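Local coordinates for ancestral D-type dye decolorizing peroxidase (Geotrichum candidum, PDB 7ANV), which is a haem peroxidase, reconstructed as an ancestor of the fungal dye-decolorizing enzymes, and probably oxidises dyes and related aromatic substrates with hydrogen peroxide, at residues L5-G10 with P477-L482; Y23-I28 with H141-V146. All blocks are in the same frame, centred on the assembly; numbering follows the deposited sequence.

Contact 1 (L5-G10 with P477-L482); sequences LNNIQG and PSISAL
Asn7 carries its CG anti to the backbone N (chi1 -161°), which swings the amide across to Ser480, while Ser478 holds OG at chi1 75°, between its own backbone N and carbonyl carbon, turned toward the N-H of Ala481 in the first turn of the helix. The result is an N-capped helix start, the first turn of the C-terminal helix, which the N-terminal loop 5-10 meets end on. Ser478 is the N-cap: its OG accepts from Ala481 N at 2.9 Å. The two preceding N-H groups of this turn, which have no earlier helical carbonyl to bond, are taken by Asn7. Its backbone O receives Ile479 N at 2.9 Å, a straight bond whose donor stands well above the carbonyl plane, and its OD1 receives Ser480 N at 2.9 Å, slightly tilted from the amide plane. One residue thus supplies both a main-chain and a side-chain acceptor to a helix end, where the dipole is likely to strengthen such bonds. Ile479 CG1 lies alongside the loop carbonyl, 3.7 Å from Asn6 O, and its side chain also touches Ile45 and Thr47. Further along the loop, Gln9 reaches Pro477 just ahead of the helix. Its OE1 accepts from Ile82 N of strand 78-84, and this second bond fixes which way the amide is turned. A water accepts from Gln9 N and donates to Pro477 O, giving that carbonyl a second donor. The first is Gln9 NE2, 2.8 Å from Pro477 O, nearly linear at 170° and seated on a lone pair in the carbonyl plane.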
ATOM      1  N   LEU A   5     -11.591  16.142  12.286  1.00 22.30           N
ATOM      2  CA  LEU A   5     -10.252  15.765  11.803  1.00 21.05           C
ATOM      3  C   LEU A   5      -9.243  15.825  12.951  1.00 19.79           C
ATOM      4  O   LEU A   5      -8.173  15.277  12.776  1.00 19.05           O
ATOM      5  CB  LEU A   5      -9.867  16.692  10.666  1.00 21.65           C
ATOM      6  CG  LEU A   5     -10.747  16.647   9.421  1.00 22.80           C
ATOM      7  CD1 LEU A   5     -10.108  17.522   8.359  1.00 23.79           C
ATOM      8  CD2 LEU A   5     -10.942  15.247   8.916  1.00 21.67           C
ATOM      9  N   ASN A   6      -9.572  16.449  14.087  1.00 19.67           N
ATOM     10  CA  ASN A   6      -8.677  16.463  15.250  1.00 20.08           C
ATOM     11  C   ASN A   6      -8.880  15.218  16.117  1.00 20.11           C
ATOM     12  O   ASN A   6      -8.178  15.141  17.166  1.00 19.60           O
ATOM     13  CB  ASN A   6      -8.808  17.731  16.080  1.00 20.59           C
ATOM     14  CG  ASN A   6      -7.516  18.145  16.738  1.00 20.52           C
ATOM     15  OD1 ASN A   6      -6.400  17.924  16.247  1.00 20.70           O
ATOM     16  ND2 ASN A   6      -7.642  18.727  17.910  1.00 20.71           N
ATOM     17  N   ASN A   7      -9.756  14.296  15.704  1.00 19.90           N
ATOM     18  CA  ASN A   7      -9.936  12.999  16.398  1.00 20.21           C
ATOM     19  C   ASN A   7      -9.322  11.840  15.623  1.00 20.60           C
ATOM     20  O   ASN A   7      -9.346  10.694  16.135  1.00 20.21           O
ATOM     21  CB  ASN A   7     -11.415  12.752  16.691  1.00 22.10           C
ATOM     22  CG  ASN A   7     -11.606  11.707  17.775  1.00 23.01           C
ATOM     23  OD1 ASN A   7     -10.915  11.715  18.765  1.00 24.84           O
ATOM     24  ND2 ASN A   7     -12.527  10.809  17.526  1.00 25.80           N
ATOM     25  N   ILE A   8      -8.833  12.079  14.412  1.00 19.31           N
ATOM     26  CA  ILE A   8      -8.427  11.019  13.468  1.00 19.22           C
ATOM     27  C   ILE A   8      -6.912  11.100  13.374  1.00 18.17           C
ATOM     28  O   ILE A   8      -6.384  12.206  13.173  1.00 19.02           O
ATOM     29  CB  ILE A   8      -9.117  11.225  12.100  1.00 20.46           C
ATOM     30  CG1 ILE A   8     -10.637  11.083  12.212  1.00 22.14           C
ATOM     31  CG2 ILE A   8      -8.554  10.300  11.055  1.00 19.57           C
ATOM     32  CD1 ILE A   8     -11.399  11.698  11.037  1.00 23.24           C
ATOM     33  N   GLN A   9      -6.236   9.996  13.524  1.00 16.96           N
ATOM     34  CA  GLN A   9      -4.777   9.960  13.329  1.00 16.92           C
ATOM     35  C   GLN A   9      -4.406  10.355  11.893  1.00 16.61           C
ATOM     36  O   GLN A   9      -4.984   9.817  10.936  1.00 16.36           O
ATOM     37  CB  GLN A   9      -4.227   8.596  13.736  1.00 16.79           C
ATOM     38  CG  GLN A   9      -4.214   8.388  15.244  1.00 17.09           C
ATOM     39  CD  GLN A   9      -3.252   7.283  15.613  1.00 17.18           C
ATOM     40  OE1 GLN A   9      -2.028   7.389  15.403  1.00 18.35           O
ATOM     41  NE2 GLN A   9      -3.784   6.202  16.140  1.00 17.46           N
ATOM     42  N   GLY A  10      -3.408  11.241  11.753  1.00 17.21           N
ATOM     43  CA  GLY A  10      -3.127  11.960  10.498  1.00 17.45           C
ATOM     44  C   GLY A  10      -2.547  11.124   9.382  1.00 17.40           C
ATOM     45  O   GLY A  10      -2.479  11.635   8.255  1.00 17.81           O
ATOM     46  N   PRO A 477      -6.208   3.661  16.450  1.00 17.40           N
ATOM     47  CA  PRO A 477      -7.395   4.201  17.090  1.00 17.80           C
ATOM     48  C   PRO A 477      -7.524   5.715  16.922  1.00 18.22           C
ATOM     49  O   PRO A 477      -6.575   6.396  16.587  1.00 18.68           O
ATOM     50  CB  PRO A 477      -7.217   3.879  18.583  1.00 17.93           C
ATOM     51  CG  PRO A 477      -6.131   2.860  18.610  1.00 18.09           C
ATOM     52  CD  PRO A 477      -5.230   3.200  17.439  1.00 17.56           C
ATOM     53  N   SER A 478      -8.724   6.206  17.232  1.00 18.59           N
ATOM     54  CA  SER A 478      -9.007   7.651  17.350  1.00 19.60           C
ATOM     55  C   SER A 478      -8.223   8.251  18.531  1.00 19.55           C
ATOM     56  O   SER A 478      -7.811   7.521  19.472  1.00 19.74           O
ATOM     57  CB  SER A 478     -10.481   7.887  17.469  1.00 20.29           C
ATOM     58  OG  SER A 478     -10.932   7.541  18.769  1.00 20.46           O
ATOM     59  N   ILE A 479      -8.122   9.579  18.569  1.00 19.60           N
ATOM     60  CA  ILE A 479      -7.505  10.280  19.712  1.00 21.05           C
ATOM     61  C   ILE A 479      -8.363  10.035  20.951  1.00 21.76           C
ATOM     62  O   ILE A 479      -7.805   9.684  21.993  1.00 22.14           O
ATOM     63  CB  ILE A 479      -7.329  11.777  19.424  1.00 21.53           C
ATOM     64  CG1 ILE A 479      -6.502  11.966  18.150  1.00 21.80           C
ATOM     65  CG2 ILE A 479      -6.695  12.452  20.630  1.00 22.88           C
ATOM     66  CD1 ILE A 479      -5.135  11.346  18.199  1.00 22.27           C
ATOM     67  N   SER A 480      -9.675  10.171  20.839  1.00 21.84           N
ATOM     68  CA  SER A 480     -10.550   9.980  22.026  1.00 23.35           C
ATOM     69  C   SER A 480     -10.434   8.532  22.512  1.00 22.26           C
ATOM     70  O   SER A 480     -10.442   8.320  23.738  1.00 23.19           O
ATOM     71  CB  SER A 480     -11.950  10.410  21.723  1.00 24.21           C
ATOM     72  OG  SER A 480     -12.506   9.575  20.799  1.00 25.33           O
ATOM     73  N   ALA A 481     -10.271   7.556  21.622  1.00 22.09           N
ATOM     74  CA  ALA A 481     -10.094   6.142  22.038  1.00 21.89           C
ATOM     75  C   ALA A 481      -8.759   5.978  22.788  1.00 22.49           C
ATOM     76  O   ALA A 481      -8.730   5.309  23.858  1.00 22.36           O
ATOM     77  CB  ALA A 481     -10.182   5.203  20.884  1.00 21.92           C
ATOM     78  N   LEU A 482      -7.682   6.559  22.255  1.00 22.04           N
ATOM     79  CA  LEU A 482      -6.361   6.546  22.917  1.00 23.87           C
ATOM     80  C   LEU A 482      -6.504   7.126  24.337  1.00 25.19           C
ATOM     81  O   LEU A 482      -5.999   6.492  25.272  1.00 26.31           O
ATOM     82  CB  LEU A 482      -5.353   7.337  22.090  1.00 23.70           C
ATOM     83  CG  LEU A 482      -4.927   6.687  20.778  1.00 22.92           C
ATOM     84  CD1 LEU A 482      -3.939   7.588  20.062  1.00 23.13           C
ATOM     85  CD2 LEU A 482      -4.325   5.288  20.975  1.00 23.25           C
TER
HETATM   86  O   HOH W   1      -7.739   7.585  14.028  1.00 16.65           O

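Contact 2 (Y23-I28 with H141-V146); sequences YFFFKI and HGVILV
His141 and Ile28 meet through a side-chain bond that prolongs the pairing of two antiparallel strands: Ile28 N donates to His141 ND1 at 2.9 Å, tilted from the imidazole plane. Lys27 CG lies over one face of the same ring, 4.0 Å from its centroid, in a CH-pi contact. Next to this, Phe26 O receives His141 N at 2.8 Å and, weakly, Gly142 N, so two residues oppose one in a classic beta bulge. Phe26 CG sits between its backbone N and carbonyl carbon (chi1 64°), laying the ring over Gly142, whose CA is 3.9 Å from the ring centroid; a CB there would clash with CZ. Regular pairing follows, with Phe24 and Ile144 exchanging both backbone bonds. On the opposite face from Phe26, Val143 CG2 lies over the Phe25 ring, 3.6 Å from CE1, and Leu145 CG packs against Tyr23 CE2. Outside the pair, Phe251 meets the Tyr23 and Phe25 rings edge-to-face, while Ile161 of helix 151-164 covers Ile144. Asp139 OD2 weakly bonds His141 NE2. An alanine in place of His141 would probably deprive Ile28 N of its acceptor and open a gap beside Lys27 CG. Because ND1 acts as the acceptor here, the proton of a neutral ring would be expected on NE2, which faces Asp139 in a weak bond.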
ATOM      1  N   TYR A  23       9.361   2.847  11.117  1.00 18.55           N
ATOM      2  CA  TYR A  23       8.347   1.999  11.764  1.00 18.47           C
ATOM      3  C   TYR A  23       9.023   1.300  12.930  1.00 18.56           C
ATOM      4  O   TYR A  23       9.957   0.534  12.697  1.00 19.45           O
ATOM      5  CB  TYR A  23       7.809   1.037  10.711  1.00 18.08           C
ATOM      6  CG  TYR A  23       7.030   1.735   9.651  1.00 18.09           C
ATOM      7  CD1 TYR A  23       7.662   2.237   8.532  1.00 18.73           C
ATOM      8  CD2 TYR A  23       5.662   1.859   9.746  1.00 18.54           C
ATOM      9  CE1 TYR A  23       6.962   2.904   7.545  1.00 19.02           C
ATOM     10  CE2 TYR A  23       4.947   2.509   8.762  1.00 18.35           C
ATOM     11  CZ  TYR A  23       5.595   3.012   7.657  1.00 18.84           C
ATOM     12  OH  TYR A  23       4.915   3.656   6.668  1.00 19.04           O
ATOM     13  N   PHE A  24       8.542   1.571  14.138  1.00 18.60           N
ATOM     14  CA  PHE A  24       9.056   0.985  15.403  1.00 19.50           C
ATOM     15  C   PHE A  24       8.034  -0.040  15.891  1.00 19.21           C
ATOM     16  O   PHE A  24       6.951   0.337  16.429  1.00 19.36           O
ATOM     17  CB  PHE A  24       9.326   2.129  16.379  1.00 20.28           C
ATOM     18  CG  PHE A  24       9.901   1.708  17.688  1.00 21.74           C
ATOM     19  CD1 PHE A  24       9.085   1.244  18.702  1.00 23.10           C
ATOM     20  CD2 PHE A  24      11.248   1.866  17.934  1.00 23.84           C
ATOM     21  CE1 PHE A  24       9.638   0.929  19.942  1.00 24.72           C
ATOM     22  CE2 PHE A  24      11.789   1.543  19.167  1.00 24.80           C
ATOM     23  CZ  PHE A  24      10.976   1.063  20.157  1.00 23.86           C
ATOM     24  N   PHE A  25       8.339  -1.320  15.663  1.00 19.31           N
ATOM     25  CA  PHE A  25       7.417  -2.428  16.011  1.00 20.23           C
ATOM     26  C   PHE A  25       7.785  -2.855  17.426  1.00 20.33           C
ATOM     27  O   PHE A  25       8.975  -3.070  17.746  1.00 21.44           O
ATOM     28  CB  PHE A  25       7.552  -3.601  15.045  1.00 19.37           C
ATOM     29  CG  PHE A  25       7.176  -3.249  13.638  1.00 19.56           C
ATOM     30  CD1 PHE A  25       5.846  -3.321  13.235  1.00 18.96           C
ATOM     31  CD2 PHE A  25       8.126  -2.866  12.715  1.00 19.00           C
ATOM     32  CE1 PHE A  25       5.498  -3.017  11.936  1.00 18.83           C
ATOM     33  CE2 PHE A  25       7.764  -2.537  11.420  1.00 19.11           C
ATOM     34  CZ  PHE A  25       6.459  -2.647  11.017  1.00 18.31           C
ATOM     35  N   PHE A  26       6.803  -2.921  18.302  1.00 20.64           N
ATOM     36  CA  PHE A  26       7.096  -3.145  19.730  1.00 21.12           C
ATOM     37  C   PHE A  26       6.212  -4.231  20.307  1.00 22.34           C
ATOM     38  O   PHE A  26       5.141  -4.549  19.787  1.00 21.13           O
ATOM     39  CB  PHE A  26       6.946  -1.850  20.534  1.00 21.27           C
ATOM     40  CG  PHE A  26       5.541  -1.301  20.549  1.00 20.47           C
ATOM     41  CD1 PHE A  26       4.639  -1.673  21.539  1.00 20.09           C
ATOM     42  CD2 PHE A  26       5.139  -0.381  19.595  1.00 19.84           C
ATOM     43  CE1 PHE A  26       3.350  -1.162  21.556  1.00 19.89           C
ATOM     44  CE2 PHE A  26       3.846   0.111  19.602  1.00 19.25           C
ATOM     45  CZ  PHE A  26       2.959  -0.267  20.582  1.00 20.11           C
ATOM     46  N   LYS A  27       6.746  -4.818  21.372  1.00 23.47           N
ATOM     47  CA  LYS A  27       6.030  -5.725  22.282  1.00 25.28           C
ATOM     48  C   LYS A  27       5.824  -4.953  23.575  1.00 24.70           C
ATOM     49  O   LYS A  27       6.777  -4.282  24.043  1.00 24.78           O
ATOM     50  CB  LYS A  27       6.859  -6.995  22.471  1.00 27.27           C
ATOM     51  CG  LYS A  27       6.265  -8.022  23.411  1.00 32.05           C
ATOM     52  CD  LYS A  27       7.176  -9.232  23.567  1.00 34.64           C
ATOM     53  CE  LYS A  27       6.549 -10.376  24.336  1.00 38.33           C
ATOM     54  NZ  LYS A  27       7.609 -11.185  24.987  1.00 40.96           N
ATOM     55  N   ILE A  28       4.619  -5.034  24.126  1.00 23.60           N
ATOM     56  CA  ILE A  28       4.285  -4.480  25.460  1.00 23.84           C
ATOM     57  C   ILE A  28       4.761  -5.489  26.505  1.00 25.34           C
ATOM     58  O   ILE A  28       4.249  -6.635  26.517  1.00 26.17           O
ATOM     59  CB  ILE A  28       2.794  -4.162  25.585  1.00 23.53           C
ATOM     60  CG1 ILE A  28       2.368  -3.106  24.553  1.00 22.14           C
ATOM     61  CG2 ILE A  28       2.449  -3.788  27.026  1.00 23.90           C
ATOM     62  CD1 ILE A  28       0.881  -2.977  24.346  1.00 21.75           C
ATOM     63  N   HIS A 141       3.027  -6.287  19.109  1.00 20.53           N
ATOM     64  CA  HIS A 141       1.829  -5.741  19.795  1.00 20.48           C
ATOM     65  C   HIS A 141       1.377  -4.431  19.153  1.00 19.03           C
ATOM     66  O   HIS A 141       0.219  -4.076  19.302  1.00 18.80           O
ATOM     67  CB  HIS A 141       2.123  -5.580  21.264  1.00 20.92           C
ATOM     68  CG  HIS A 141       2.236  -6.899  21.962  1.00 21.78           C
ATOM     69  ND1 HIS A 141       2.601  -7.002  23.268  1.00 23.04           N
ATOM     70  CD2 HIS A 141       1.945  -8.152  21.541  1.00 23.82           C
ATOM     71  CE1 HIS A 141       2.590  -8.280  23.640  1.00 23.74           C
ATOM     72  NE2 HIS A 141       2.217  -9.017  22.593  1.00 25.20           N
ATOM     73  N   GLY A 142       2.269  -3.771  18.442  1.00 18.52           N
ATOM     74  CA  GLY A 142       1.931  -2.461  17.865  1.00 18.51           C
ATOM     75  C   GLY A 142       3.060  -1.925  17.032  1.00 18.41           C
ATOM     76  O   GLY A 142       4.167  -2.500  17.040  1.00 18.37           O
ATOM     77  N   VAL A 143       2.817  -0.761  16.467  1.00 17.92           N
ATOM     78  CA  VAL A 143       3.834  -0.057  15.686  1.00 18.21           C
ATOM     79  C   VAL A 143       3.630   1.420  15.934  1.00 17.92           C
ATOM     80  O   VAL A 143       2.496   1.916  15.949  1.00 18.26           O
ATOM     81  CB  VAL A 143       3.769  -0.436  14.199  1.00 18.57           C
ATOM     82  CG1 VAL A 143       2.439  -0.129  13.516  1.00 18.76           C
ATOM     83  CG2 VAL A 143       4.928   0.212  13.440  1.00 18.63           C
ATOM     84  N   ILE A 144       4.743   2.090  16.107  1.00 18.05           N
ATOM     85  CA  ILE A 144       4.781   3.572  16.143  1.00 18.09           C
ATOM     86  C   ILE A 144       5.381   3.984  14.826  1.00 18.20           C
ATOM     87  O   ILE A 144       6.472   3.506  14.485  1.00 18.36           O
ATOM     88  CB  ILE A 144       5.561   4.107  17.357  1.00 19.66           C
ATOM     89  CG1 ILE A 144       4.916   3.621  18.649  1.00 21.03           C
ATOM     90  CG2 ILE A 144       5.623   5.624  17.307  1.00 19.31           C
ATOM     91  CD1 ILE A 144       5.668   3.961  19.896  1.00 22.60           C
ATOM     92  N   LEU A 145       4.698   4.888  14.132  1.00 17.72           N
ATOM     93  CA  LEU A 145       5.147   5.471  12.848  1.00 18.49           C
ATOM     94  C   LEU A 145       5.716   6.848  13.140  1.00 18.28           C
ATOM     95  O   LEU A 145       4.998   7.691  13.736  1.00 18.56           O
ATOM     96  CB  LEU A 145       3.921   5.700  11.952  1.00 20.17           C
ATOM     97  CG  LEU A 145       3.171   4.535  11.371  1.00 22.70           C
ATOM     98  CD1 LEU A 145       2.297   3.900  12.452  1.00 23.06           C
ATOM     99  CD2 LEU A 145       2.315   5.057  10.207  1.00 22.39           C
ATOM    100  N   VAL A 146       6.928   7.116  12.727  1.00 17.44           N
ATOM    101  CA  VAL A 146       7.494   8.479  12.862  1.00 18.45           C
ATOM    102  C   VAL A 146       7.960   8.931  11.468  1.00 18.96           C
ATOM    103  O   VAL A 146       8.904   8.351  10.914  1.00 19.87           O
ATOM    104  CB  VAL A 146       8.631   8.518  13.908  1.00 19.16           C
ATOM    105  CG1 VAL A 146       9.080   9.953  14.127  1.00 20.43           C
ATOM    106  CG2 VAL A 146       8.218   7.861  15.224  1.00 18.55           C
TER

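Overall arrangement
Contacts 1 and 2 lie with their centres about 17 Å apart and their nearest atoms about 6 Å apart, without touching. Along the chain the order is 5-10, 23-28, 141-146, 477-482, so contact 1 joins the two ends of the chain and contact 2 pairs strands within the span between them. Contact 2 forms the middle of the four-stranded antiparallel sheet 78-84, 142-148, 20-28, 174-183. Its edge strand 78-84 also touches Gln9, Pro477 and Leu482 of contact 1, linking the two regions. Helix 479-486 follows strand 466-476 of the second four-stranded sheet, so contact 1 ties together the two ferredoxin-like halves characteristic of dye-decolorizing peroxidases.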